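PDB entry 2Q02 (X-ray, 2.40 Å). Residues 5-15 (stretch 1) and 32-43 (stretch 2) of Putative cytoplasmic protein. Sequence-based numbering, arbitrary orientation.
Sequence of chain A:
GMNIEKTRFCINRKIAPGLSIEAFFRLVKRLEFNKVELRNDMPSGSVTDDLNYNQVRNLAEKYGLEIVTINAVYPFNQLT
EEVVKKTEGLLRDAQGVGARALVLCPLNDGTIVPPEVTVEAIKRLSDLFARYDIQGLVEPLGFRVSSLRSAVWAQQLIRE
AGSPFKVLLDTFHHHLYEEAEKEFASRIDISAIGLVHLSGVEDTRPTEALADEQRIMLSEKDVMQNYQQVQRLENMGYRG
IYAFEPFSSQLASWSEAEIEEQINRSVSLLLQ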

# COMPACT_ATOMS: atom_id res chain seq x y z
N GLU A 5 13.84 10.30 7.75
CA GLU A 5 14.04 9.57 9.00
C GLU A 5 13.75 8.06 8.81
O GLU A 5 12.71 7.68 8.24
CB GLU A 5 13.14 10.18 10.08
CG GLU A 5 13.64 9.98 11.51
CD GLU A 5 12.82 10.79 12.54
OE1 GLU A 5 12.00 11.64 12.13
OE2 GLU A 5 13.02 10.56 13.77
N LYS A 6 14.68 7.22 9.26
CA LYS A 6 14.58 5.75 9.05
C LYS A 6 13.24 5.19 9.60
O LYS A 6 12.64 4.28 9.01
CB LYS A 6 15.78 5.01 9.67
N THR A 7 12.82 5.75 10.74
CA THR A 7 11.51 5.55 11.37
C THR A 7 10.32 5.52 10.40
O THR A 7 9.34 4.80 10.63
CB THR A 7 11.27 6.77 12.37
OG1 THR A 7 12.06 6.58 13.54
CG2 THR A 7 9.79 7.02 12.80
N ARG A 8 10.39 6.38 9.37
CA ARG A 8 9.31 6.57 8.40
C ARG A 8 9.19 5.44 7.37
O ARG A 8 8.28 5.48 6.56
CB ARG A 8 9.49 7.88 7.61
CG ARG A 8 9.32 9.13 8.43
CD ARG A 8 9.68 10.38 7.62
NE ARG A 8 8.80 10.54 6.47
CZ ARG A 8 8.99 11.41 5.48
NH1 ARG A 8 10.03 12.23 5.48
NH2 ARG A 8 8.15 11.45 4.46
N PHE A 9 10.11 4.48 7.37
CA PHE A 9 10.02 3.37 6.41
C PHE A 9 9.21 2.21 6.98
O PHE A 9 9.25 1.93 8.18
CB PHE A 9 11.41 2.92 5.94
CG PHE A 9 12.07 3.90 5.00
CD1 PHE A 9 11.52 4.14 3.74
CD2 PHE A 9 13.23 4.56 5.37
CE1 PHE A 9 12.09 5.06 2.86
CE2 PHE A 9 13.84 5.48 4.47
CZ PHE A 9 13.25 5.73 3.22
N CYS A 10 8.47 1.54 6.09
CA CYS A 10 7.57 0.42 6.47
C CYS A 10 7.82 -0.74 5.53
O CYS A 10 8.03 -0.56 4.33
CB CYS A 10 6.10 0.87 6.35
SG CYS A 10 4.81 -0.36 6.74
N ILE A 11 7.82 -1.95 6.06
CA ILE A 11 8.03 -3.11 5.21
C ILE A 11 6.70 -3.83 5.02
O ILE A 11 6.11 -4.35 5.98
CB ILE A 11 9.10 -4.06 5.77
CG1 ILE A 11 10.34 -3.29 6.27
CG2 ILE A 11 9.46 -5.12 4.72
CD1 ILE A 11 11.00 -2.39 5.23
N ASN A 12 6.25 -3.85 3.78
CA ASN A 12 5.07 -4.60 3.41
C ASN A 12 5.42 -6.12 3.35
O ASN A 12 6.48 -6.52 2.82
CB ASN A 12 4.50 -4.08 2.08
CG ASN A 12 3.12 -4.61 1.77
OD1 ASN A 12 2.93 -5.83 1.70
ND2 ASN A 12 2.15 -3.71 1.56
N ARG A 13 4.52 -6.95 3.89
CA ARG A 13 4.76 -8.39 3.95
C ARG A 13 4.84 -9.10 2.59
O ARG A 13 5.28 -10.25 2.54
CB ARG A 13 3.73 -9.09 4.84
CG ARG A 13 4.15 -10.50 5.22
CD ARG A 13 3.08 -11.27 5.99
NE ARG A 13 3.54 -12.64 6.31
CZ ARG A 13 2.74 -13.69 6.47
NH1 ARG A 13 1.43 -13.57 6.37
NH2 ARG A 13 3.27 -14.88 6.74
N LYS A 14 4.42 -8.45 1.50
CA LYS A 14 4.53 -9.07 0.17
C LYS A 14 5.97 -9.38 -0.23
O LYS A 14 6.19 -10.23 -1.09
CB LYS A 14 3.88 -8.20 -0.92
CG LYS A 14 3.41 -9.01 -2.17
CD LYS A 14 2.01 -9.59 -1.98
CE LYS A 14 1.65 -10.59 -3.07
NZ LYS A 14 0.83 -11.78 -2.60
N ILE A 15 6.94 -8.69 0.38
CA ILE A 15 8.38 -8.90 0.12
C ILE A 15 8.89 -10.26 0.63
O ILE A 15 9.93 -10.75 0.19
CB ILE A 15 9.23 -7.73 0.71
CG1 ILE A 15 10.61 -7.65 0.07
CG2 ILE A 15 9.36 -7.82 2.23
CD1 ILE A 15 11.33 -6.35 0.36
N GLU A 32 16.10 -2.79 12.04
CA GLU A 32 15.80 -1.60 12.83
C GLU A 32 14.73 -0.69 12.23
O GLU A 32 14.84 0.53 12.32
CB GLU A 32 17.07 -0.79 13.13
CG GLU A 32 17.86 -1.32 14.31
CD GLU A 32 19.16 -0.59 14.50
OE1 GLU A 32 20.02 -0.67 13.60
OE2 GLU A 32 19.33 0.06 15.56
N PHE A 33 13.71 -1.29 11.61
CA PHE A 33 12.48 -0.57 11.25
C PHE A 33 11.41 -0.95 12.26
O PHE A 33 11.54 -1.94 12.95
CB PHE A 33 12.03 -0.89 9.82
CG PHE A 33 13.07 -0.54 8.80
CD1 PHE A 33 13.36 0.79 8.53
CD2 PHE A 33 13.81 -1.54 8.18
CE1 PHE A 33 14.35 1.12 7.62
CE2 PHE A 33 14.80 -1.22 7.27
CZ PHE A 33 15.07 0.11 6.99
N ASN A 34 10.37 -0.14 12.34
CA ASN A 34 9.33 -0.32 13.36
C ASN A 34 7.91 -0.30 12.77
O ASN A 34 6.95 -0.11 13.49
CB ASN A 34 9.47 0.76 14.44
CG ASN A 34 9.30 2.19 13.89
OD1 ASN A 34 8.78 2.41 12.79
ND2 ASN A 34 9.75 3.16 14.67
N LYS A 35 7.81 -0.53 11.47
CA LYS A 35 6.54 -0.51 10.75
C LYS A 35 6.43 -1.65 9.76
O LYS A 35 7.39 -1.93 9.04
CB LYS A 35 6.35 0.82 10.03
CG LYS A 35 6.17 2.01 10.99
CD LYS A 35 6.16 3.38 10.31
CE LYS A 35 5.79 4.46 11.29
NZ LYS A 35 6.78 4.41 12.35
N VAL A 36 5.26 -2.29 9.73
CA VAL A 36 4.93 -3.29 8.70
C VAL A 36 3.51 -3.15 8.22
O VAL A 36 2.72 -2.43 8.80
CB VAL A 36 5.06 -4.76 9.21
CG1 VAL A 36 6.49 -5.09 9.56
CG2 VAL A 36 4.13 -5.00 10.42
N GLU A 37 3.20 -3.88 7.15
CA GLU A 37 1.85 -4.07 6.67
C GLU A 37 1.61 -5.56 6.57
O GLU A 37 2.46 -6.31 6.07
CB GLU A 37 1.69 -3.47 5.26
CG GLU A 37 1.83 -1.96 5.17
CD GLU A 37 1.57 -1.46 3.76
OE1 GLU A 37 2.55 -1.41 2.97
OE2 GLU A 37 0.38 -1.15 3.44
N LEU A 38 0.43 -6.00 7.00
CA LEU A 38 -0.00 -7.38 6.77
C LEU A 38 -0.94 -7.44 5.55
O LEU A 38 -1.29 -6.40 4.98
CB LEU A 38 -0.66 -7.97 8.03
CG LEU A 38 0.27 -8.24 9.23
CD1 LEU A 38 -0.51 -8.81 10.39
CD2 LEU A 38 1.43 -9.15 8.89
N ARG A 39 -1.32 -8.65 5.14
CA ARG A 39 -2.07 -8.84 3.90
C ARG A 39 -2.94 -10.12 3.87
O ARG A 39 -2.57 -11.18 4.41
CB ARG A 39 -1.10 -8.92 2.71
CG ARG A 39 0.07 -7.91 2.67
CD ARG A 39 0.88 -8.16 1.40
NE ARG A 39 -0.01 -8.11 0.25
CZ ARG A 39 -0.27 -7.01 -0.46
NH1 ARG A 39 0.34 -5.86 -0.22
NH2 ARG A 39 -1.12 -7.07 -1.46
N ASN A 40 -4.08 -10.04 3.19
CA ASN A 40 -4.97 -11.21 3.07
C ASN A 40 -4.71 -12.06 1.81
O ASN A 40 -5.43 -13.02 1.55
CB ASN A 40 -6.45 -10.81 3.12
CG ASN A 40 -6.91 -10.12 1.87
OD1 ASN A 40 -6.09 -9.63 1.09
ND2 ASN A 40 -8.23 -10.07 1.65
N ASP A 41 -3.66 -11.72 1.04
CA ASP A 41 -3.36 -12.44 -0.21
C ASP A 41 -1.99 -13.13 -0.20
O ASP A 41 -1.37 -13.34 -1.25
CB ASP A 41 -3.50 -11.52 -1.42
CG ASP A 41 -2.59 -10.34 -1.38
OD1 ASP A 41 -1.71 -10.28 -0.50
OD2 ASP A 41 -2.76 -9.47 -2.24
N MSE A 42 -1.53 -13.50 0.99
CA MSE A 42 -0.33 -14.31 1.12
C MSE A 42 -0.69 -15.74 0.80
O MSE A 42 -1.87 -16.06 0.63
CB MSE A 42 0.19 -14.21 2.54
CG MSE A 42 0.36 -12.77 3.00
SE MSE A 42 1.85 -11.81 2.16
CE MSE A 42 1.51 -11.86 0.40
N PRO A 43 0.33 -16.63 0.68
CA PRO A 43 0.02 -18.05 0.43
C PRO A 43 -1.00 -18.67 1.38
O PRO A 43 -1.82 -19.47 0.96
CB PRO A 43 1.39 -18.73 0.57
CG PRO A 43 2.36 -17.70 0.18
CD PRO A 43 1.79 -16.39 0.70
O HOH W 1 10.47 1.85 10.45
O HOH W 2 -0.54 -11.04 6.47

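The side-chain amide of Asn12 is used at both ends, OD1 accepting and ND2 donating, to join an arginine and a glutamate of the other stretch. Its OD1 accepts from Arg39 NH1 across the contact (3.2 Å) and from the backbone N of Lys14 in its own stretch (3.0 Å), while its ND2 gives a weak hydrogen bond to Glu37 OE1 (2.7 Å). One uncharged side chain thus sits between an acid and a base, and holds the turn that follows its strand.

This network sits on one face of a short parallel pairing of strands 9-12 and 35-39, inclined by 28°. The backbone of Ile11 faces Lys35 and Glu37: Ile11 N donates to Lys35 O (3.0 Å), and Glu37 N donates to Ile11 O (3.2 Å). Arg13 N extends the ladder to Glu37 O (3.1 Å). Because register matches Ile11 with Val36 and Asn12 with Glu37, the aliphatic pair shares one face of the sheet and the polar pair the other.

Where the strands begin, Phe33 supplies apolar packing, its CE1 lying 3.8 Å from Phe9 CB and its CD2 4.2 Å from Ile11 CD1. Nearby, Lys35 runs extended through chi2 and chi3, then turns at chi4 (p), and its NZ donates to Thr7 O (3.1 Å) and Asn34 OD1 (2.9 Å). A water links Phe9 O and Asn34 N.

At the C-terminal ends of the strands, charge takes over. Arg39 and Asp41 form a two-pronged salt bridge, NE to OD1 at 2.9 Å and NH2 to OD2 at 3.0 Å. Lys14 lays its CD over one guanidinium face, 3.4 Å from Arg39 NE, and its NZ makes a long salt bridge to Asp41 OD1 (3.6 Å). Arg13 packs its CD 4.0 Å from Leu38 CD2 and its NH1 3.6 Å from CG of selenomethionine Met42. The rule: a backbone ladder sets register, and a neutral amide links acid and base.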